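Local atomic coordinates of outer protein YopM (Yersinia pestis, PDB entry 1JL5), a protein that probably acts as an effector that alters host cell physiology and promotes bacterial survival in host tissues, and binds calcium through its leucine-rich repeats. Residues 265-270 with 285-290; 226-231 with 248-253. All coordinates share one frame; numbering follows the deposited sequence.

Contact 1 of 2, residues 265-270 with 285-290; sequences RDNYLT and SENIFS. With CA (calcium ion), chain B; CA (calcium ion), chain C.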
loop_
_atom_site.group_PDB
_atom_site.type_symbol
_atom_site.label_atom_id
_atom_site.label_comp_id
_atom_site.label_asym_id
_atom_site.label_seq_id
_atom_site.Cartn_x
_atom_site.Cartn_y
_atom_site.Cartn_z
ATOM N N ARG A 265 14.159 6.881 14.576
ATOM C CA ARG A 265 12.999 7.217 13.789
ATOM C C ARG A 265 11.849 7.485 14.729
ATOM O O ARG A 265 11.671 6.801 15.734
ATOM C CB ARG A 265 12.641 6.064 12.854
ATOM C CG ARG A 265 11.275 6.176 12.204
ATOM C CD ARG A 265 11.066 4.995 11.281
ATOM N NE ARG A 265 9.693 4.867 10.805
ATOM C CZ ARG A 265 9.141 5.629 9.867
ATOM N NH1 ARG A 265 9.839 6.597 9.281
ATOM N NH2 ARG A 265 7.882 5.410 9.505
ATOM N N ASP A 266 11.079 8.500 14.386
ATOM C CA ASP A 266 9.928 8.877 15.156
ATOM C C ASP A 266 10.232 9.144 16.610
ATOM O O ASP A 266 9.956 8.334 17.504
ATOM C CB ASP A 266 8.839 7.818 15.059
ATOM C CG ASP A 266 7.512 8.345 15.527
ATOM O OD1 ASP A 266 7.497 9.473 16.059
ATOM O OD2 ASP A 266 6.495 7.648 15.370
ATOM N N ASN A 267 10.832 10.295 16.830
ATOM C CA ASN A 267 11.135 10.755 18.158
ATOM C C ASN A 267 10.931 12.235 18.033
ATOM O O ASN A 267 10.355 12.694 17.055
ATOM C CB ASN A 267 12.557 10.388 18.558
ATOM C CG ASN A 267 12.633 8.994 19.131
ATOM O OD1 ASN A 267 12.105 8.736 20.213
ATOM N ND2 ASN A 267 13.264 8.076 18.399
ATOM N N TYR A 268 11.401 12.996 18.995
ATOM C CA TYR A 268 11.169 14.416 18.928
ATOM C C TYR A 268 12.481 15.134 18.779
ATOM O O TYR A 268 12.706 16.164 19.404
ATOM C CB TYR A 268 10.466 14.863 20.198
ATOM C CG TYR A 268 9.599 16.067 19.996
ATOM C CD1 TYR A 268 8.471 16.001 19.183
ATOM C CD2 TYR A 268 9.888 17.268 20.635
ATOM C CE1 TYR A 268 7.643 17.101 19.019
ATOM C CE2 TYR A 268 9.072 18.373 20.476
ATOM C CZ TYR A 268 7.954 18.282 19.670
ATOM O OH TYR A 268 7.148 19.371 19.516
ATOM N N LEU A 269 13.345 14.585 17.938
ATOM C CA LEU A 269 14.654 15.162 17.738
ATOM C C LEU A 269 14.668 16.314 16.765
ATOM O O LEU A 269 14.143 16.230 15.662
ATOM C CB LEU A 269 15.624 14.091 17.266
ATOM C CG LEU A 269 15.770 12.913 18.221
ATOM C CD1 LEU A 269 16.683 11.882 17.589
ATOM C CD2 LEU A 269 16.326 13.394 19.556
ATOM N N THR A 270 15.287 17.398 17.192
ATOM C CA THR A 270 15.415 18.579 16.366
ATOM C C THR A 270 16.890 18.657 16.011
ATOM O O THR A 270 17.294 19.285 15.037
ATOM C CB THR A 270 15.032 19.836 17.146
ATOM O OG1 THR A 270 15.053 20.963 16.267
ATOM C CG2 THR A 270 16.021 20.075 18.274
ATOM N N SER A 285 14.257 9.697 10.639
ATOM C CA SER A 285 12.986 9.986 10.012
ATOM C C SER A 285 11.966 10.207 11.109
ATOM O O SER A 285 12.130 9.738 12.237
ATOM C CB SER A 285 12.546 8.822 9.128
ATOM O OG SER A 285 12.251 7.690 9.914
ATOM N N GLU A 286 10.919 10.937 10.771
ATOM C CA GLU A 286 9.858 11.223 11.715
ATOM C C GLU A 286 10.326 11.844 13.002
ATOM O O GLU A 286 9.937 11.435 14.086
ATOM C CB GLU A 286 9.066 9.969 12.034
ATOM C CG GLU A 286 8.077 9.614 10.958
ATOM C CD GLU A 286 7.211 8.459 11.374
ATOM O OE1 GLU A 286 6.516 8.571 12.402
ATOM O OE2 GLU A 286 7.231 7.434 10.679
ATOM N N ASN A 287 11.203 12.816 12.879
ATOM C CA ASN A 287 11.622 13.537 14.044
ATOM C C ASN A 287 11.228 14.936 13.691
ATOM O O ASN A 287 10.346 15.126 12.856
ATOM C CB ASN A 287 13.110 13.364 14.277
ATOM C CG ASN A 287 13.392 12.145 15.104
ATOM O OD1 ASN A 287 13.270 12.182 16.322
ATOM N ND2 ASN A 287 13.724 11.041 14.449
ATOM N N ILE A 288 11.851 15.927 14.291
ATOM C CA ILE A 288 11.438 17.268 13.962
ATOM C C ILE A 288 12.601 18.096 13.501
ATOM O O ILE A 288 12.767 19.248 13.881
ATOM C CB ILE A 288 10.712 17.907 15.153
ATOM C CG1 ILE A 288 11.626 17.982 16.373
ATOM C CG2 ILE A 288 9.507 17.050 15.506
ATOM C CD1 ILE A 288 10.982 18.706 17.552
ATOM N N PHE A 289 13.417 17.477 12.663
ATOM C CA PHE A 289 14.569 18.146 12.100
ATOM C C PHE A 289 14.074 19.120 11.057
ATOM O O PHE A 289 13.266 18.764 10.201
ATOM C CB PHE A 289 15.494 17.127 11.448
ATOM C CG PHE A 289 16.220 16.281 12.429
ATOM C CD1 PHE A 289 17.359 16.759 13.063
ATOM C CD2 PHE A 289 15.750 15.015 12.754
ATOM C CE1 PHE A 289 18.015 15.989 14.013
ATOM C CE2 PHE A 289 16.398 14.241 13.701
ATOM C CZ PHE A 289 17.535 14.729 14.331
ATOM N N SER A 290 14.538 20.355 11.144
ATOM C CA SER A 290 14.156 21.365 10.169
ATOM C C SER A 290 15.248 21.314 9.111
ATOM O O SER A 290 15.167 21.947 8.062
ATOM C CB SER A 290 14.091 22.740 10.827
ATOM O OG SER A 290 15.279 22.999 11.541
HETATM CA CA CA B . 5.826 5.756 15.078
HETATM CA CA CA C . 6.120 11.242 16.067
HETATM O O HOH W 1 4.763 9.334 16.371
HETATM O O HOH W 2 8.231 12.548 15.871
HETATM O O HOH W 3 16.388 20.594 13.156
HETATM O O HOH W 4 13.927 23.452 14.447
HETATM O O HOH W 5 6.752 5.962 13.084
HETATM O O HOH W 6 5.992 10.757 13.817
HETATM O O HOH W 7 5.203 3.696 14.524
HETATM O O HOH W 8 4.468 6.009 16.946
#
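The Y268 ring carries I288 CD1 over the centre of one face, a CH-pi contact with CD1 3.5 Å from the ring centroid and 12° off its normal. I288 CG1 sits between its own backbone N and carbonyl carbon (chi1 60°), and the extended chi2 carries CD1 up to the ring. The F289 ring packs against the L269-T270 backbone of the preceding repeat: L269 O is over one face, offset toward the rim, and CZ touches L269 CB at 3.6 Å. The R265 guanidinium has the E286 carboxylate over one face, the two planes nearly perpendicular, in a salt bridge whose exact geometry is doubtful. In its plane, NH1 donates to S285 OG at 2.7 Å, and OG also bonds D283.

Between these groups two straightforward backbone bonds tie the turns: D266 N to S285 O at 2.7 Å and I288 N to L269 O at 2.7 Å. N287, its ND2 bonded to V264 O, lies alongside L269.

D266 bridges two calcium ions, OD2 holding one at 2.0 Å and OD1 the other at 2.2 Å. E286 OE1 accepts from a water on the second ion. N246 and N326 of the second subunit also bind the first ion; N307 O and E308 of that subunit are among the ligands of the second. The stacked turns, each with an asparagine turned inward, form the asparagine ladder of a leucine-rich repeat solenoid, here carrying a pair of intersubunit calcium sites.

Contact 2 of 2, residues 226-231 with 248-253; sequences ILEELP and LLKTLP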
loop_
_atom_site.group_PDB
_atom_site.type_symbol
_atom_site.label_atom_id
_atom_site.label_comp_id
_atom_site.label_asym_id
_atom_site.label_seq_id
_atom_site.Cartn_x
_atom_site.Cartn_y
_atom_site.Cartn_z
ATOM N N ILE A 226 8.855 3.885 25.612
ATOM C CA ILE A 226 8.423 5.226 25.937
ATOM C C ILE A 226 9.605 5.870 26.619
ATOM O O ILE A 226 9.490 6.497 27.665
ATOM C CB ILE A 226 7.166 5.208 26.825
ATOM C CG1 ILE A 226 7.323 4.191 27.954
ATOM C CG2 ILE A 226 5.954 4.861 25.969
ATOM C CD1 ILE A 226 6.058 4.013 28.781
ATOM N N LEU A 227 10.763 5.671 25.997
ATOM C CA LEU A 227 12.008 6.218 26.495
ATOM C C LEU A 227 11.994 7.723 26.370
ATOM O O LEU A 227 11.891 8.265 25.266
ATOM C CB LEU A 227 13.183 5.642 25.711
ATOM C CG LEU A 227 13.344 4.131 25.858
ATOM C CD1 LEU A 227 14.497 3.649 24.994
ATOM C CD2 LEU A 227 13.580 3.794 27.323
ATOM N N GLU A 228 12.086 8.387 27.518
ATOM C CA GLU A 228 12.103 9.840 27.592
ATOM C C GLU A 228 13.484 10.263 27.153
ATOM O O GLU A 228 13.685 11.346 26.622
ATOM C CB GLU A 228 11.897 10.301 29.033
ATOM C CG GLU A 228 10.635 9.800 29.709
ATOM C CD GLU A 228 9.384 10.434 29.147
ATOM O OE1 GLU A 228 9.409 11.654 28.888
ATOM O OE2 GLU A 228 8.380 9.715 28.982
ATOM N N GLU A 229 14.441 9.385 27.399
ATOM C CA GLU A 229 15.821 9.649 27.057
ATOM C C GLU A 229 16.557 8.335 26.997
ATOM O O GLU A 229 16.072 7.313 27.473
ATOM C CB GLU A 229 16.468 10.529 28.123
ATOM C CG GLU A 229 16.358 9.933 29.509
ATOM C CD GLU A 229 17.033 10.766 30.575
ATOM O OE1 GLU A 229 16.844 12.003 30.577
ATOM O OE2 GLU A 229 17.743 10.176 31.419
ATOM N N LEU A 230 17.736 8.374 26.399
ATOM C CA LEU A 230 18.571 7.201 26.298
ATOM C C LEU A 230 19.572 7.331 27.429
ATOM O O LEU A 230 19.864 8.434 27.876
ATOM C CB LEU A 230 19.295 7.187 24.953
ATOM C CG LEU A 230 18.395 6.964 23.738
ATOM C CD1 LEU A 230 19.238 6.934 22.467
ATOM C CD2 LEU A 230 17.643 5.653 23.913
ATOM N N PRO A 231 20.089 6.209 27.934
ATOM C CA PRO A 231 21.059 6.353 29.019
ATOM C C PRO A 231 22.343 6.887 28.404
ATOM O O PRO A 231 22.421 7.083 27.188
ATOM C CB PRO A 231 21.213 4.929 29.526
ATOM C CG PRO A 231 21.059 4.130 28.270
ATOM C CD PRO A 231 19.878 4.793 27.596
ATOM N N LEU A 248 10.236 8.586 23.125
ATOM C CA LEU A 248 9.884 9.944 23.477
ATOM C C LEU A 248 11.154 10.748 23.627
ATOM O O LEU A 248 11.270 11.589 24.511
ATOM C CB LEU A 248 9.094 9.939 24.777
ATOM C CG LEU A 248 7.792 9.154 24.645
ATOM C CD1 LEU A 248 7.152 8.969 26.012
ATOM C CD2 LEU A 248 6.866 9.899 23.702
ATOM N N LEU A 249 12.108 10.482 22.747
ATOM C CA LEU A 249 13.378 11.178 22.788
ATOM C C LEU A 249 13.265 12.585 22.237
ATOM O O LEU A 249 12.696 12.793 21.168
ATOM C CB LEU A 249 14.418 10.400 21.992
ATOM C CG LEU A 249 14.648 8.958 22.441
ATOM C CD1 LEU A 249 15.726 8.324 21.564
ATOM C CD2 LEU A 249 15.047 8.931 23.915
ATOM N N LYS A 250 13.803 13.548 22.977
ATOM C CA LYS A 250 13.796 14.947 22.556
ATOM C C LYS A 250 15.228 15.255 22.146
ATOM O O LYS A 250 15.497 16.177 21.381
ATOM C CB LYS A 250 13.400 15.873 23.709
ATOM C CG LYS A 250 12.116 15.514 24.421
ATOM C CD LYS A 250 12.326 14.317 25.336
ATOM C CE LYS A 250 11.064 13.970 26.104
ATOM N NZ LYS A 250 11.259 12.731 26.904
ATOM N N THR A 251 16.149 14.476 22.696
ATOM C CA THR A 251 17.559 14.629 22.399
ATOM C C THR A 251 18.208 13.280 22.571
ATOM O O THR A 251 17.649 12.369 23.180
ATOM C CB THR A 251 18.268 15.597 23.377
ATOM O OG1 THR A 251 18.212 15.050 24.699
ATOM C CG2 THR A 251 17.606 16.960 23.373
ATOM N N LEU A 252 19.403 13.159 22.029
ATOM C CA LEU A 252 20.148 11.934 22.153
ATOM C C LEU A 252 21.342 12.304 22.993
ATOM O O LEU A 252 21.815 13.439 22.943
ATOM C CB LEU A 252 20.620 11.450 20.792
ATOM C CG LEU A 252 19.521 11.118 19.795
ATOM C CD1 LEU A 252 20.149 10.545 18.534
ATOM C CD2 LEU A 252 18.553 10.124 20.421
ATOM N N PRO A 253 21.823 11.366 23.804
ATOM C CA PRO A 253 22.988 11.666 24.630
ATOM C C PRO A 253 24.144 11.679 23.657
ATOM O O PRO A 253 23.964 11.441 22.460
ATOM C CB PRO A 253 23.087 10.453 25.552
ATOM C CG PRO A 253 21.687 9.874 25.545
ATOM C CD PRO A 253 21.273 10.039 24.122
HETATM O O HOH W 9 15.234 12.770 25.306
HETATM O O HOH W 10 18.256 10.728 25.166
#
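L230 and L249 carry the apolar part of this contact, their side chains crossing at about a right angle with L249 CD1 3.7 Å from L230 CG. In L249, CG is anti to the carbonyl carbon (chi1 -57°), and the two methyls divide the work: CD1 meets the L230 branch while CD2 reaches the backbone of E229. L230 has two further neighbours. It lies side by side with L252, CD1 to CD2, and its CB rests against P253 CD at 3.6 Å, while P253 CG lies close to the carbonyl oxygens of L230 and P231. At the other end L248 CD1 packs on I226 CB at 3.8 Å.

One direct backbone hydrogen bond joins the turns, L248 N to L227 O at 2.7 Å. Farther along, water does the joining: one molecule donates to E228 O and accepts from K250 N, and another accepts from L230 N while donating to T251 O.

The charged pair is K250 and E228; the lysine chain bends at chi2 (76°) and folds back toward E228. NZ donates to E228 O at 2.8 Å, in the carbonyl plane on a lone pair, and forms a salt bridge with E228 OE1 at 2.9 Å, approaching from above the carboxylate plane. OE1 also forms a salt bridge with R310 of the second subunit, which brings that arginine close to K250.

The chemistry thus divides: L230, L249 and L252 pack between adjacent repeats, I226 and L248 also meet the second subunit, and the E228 carboxylate, set between two cations, probably offsets their mutual repulsion and links repeat stacking to the subunit interface.

Overall arrangement
Contacts 1 and 2 join equivalent turns of neighbouring repeats, LRR 10 with 11 and LRR 8 with 9, their centres about 12 Å apart. They also meet directly: L249 of contact 2 is probably hydrogen-bonded through its backbone O to Y268 N and through its N to N267 OD1, while L269 packs on K250 and T251. Both are largely buried and both touch the second subunit, though differently. Contact 1 begins just after the strands and brings calcium, a Y268 OH bond to I288 O of that subunit and isoleucine packing to the interface; contact 2 begins slightly farther along the turn, relies more on leucine and proline packing, and meets it through a salt bridge and apolar packing.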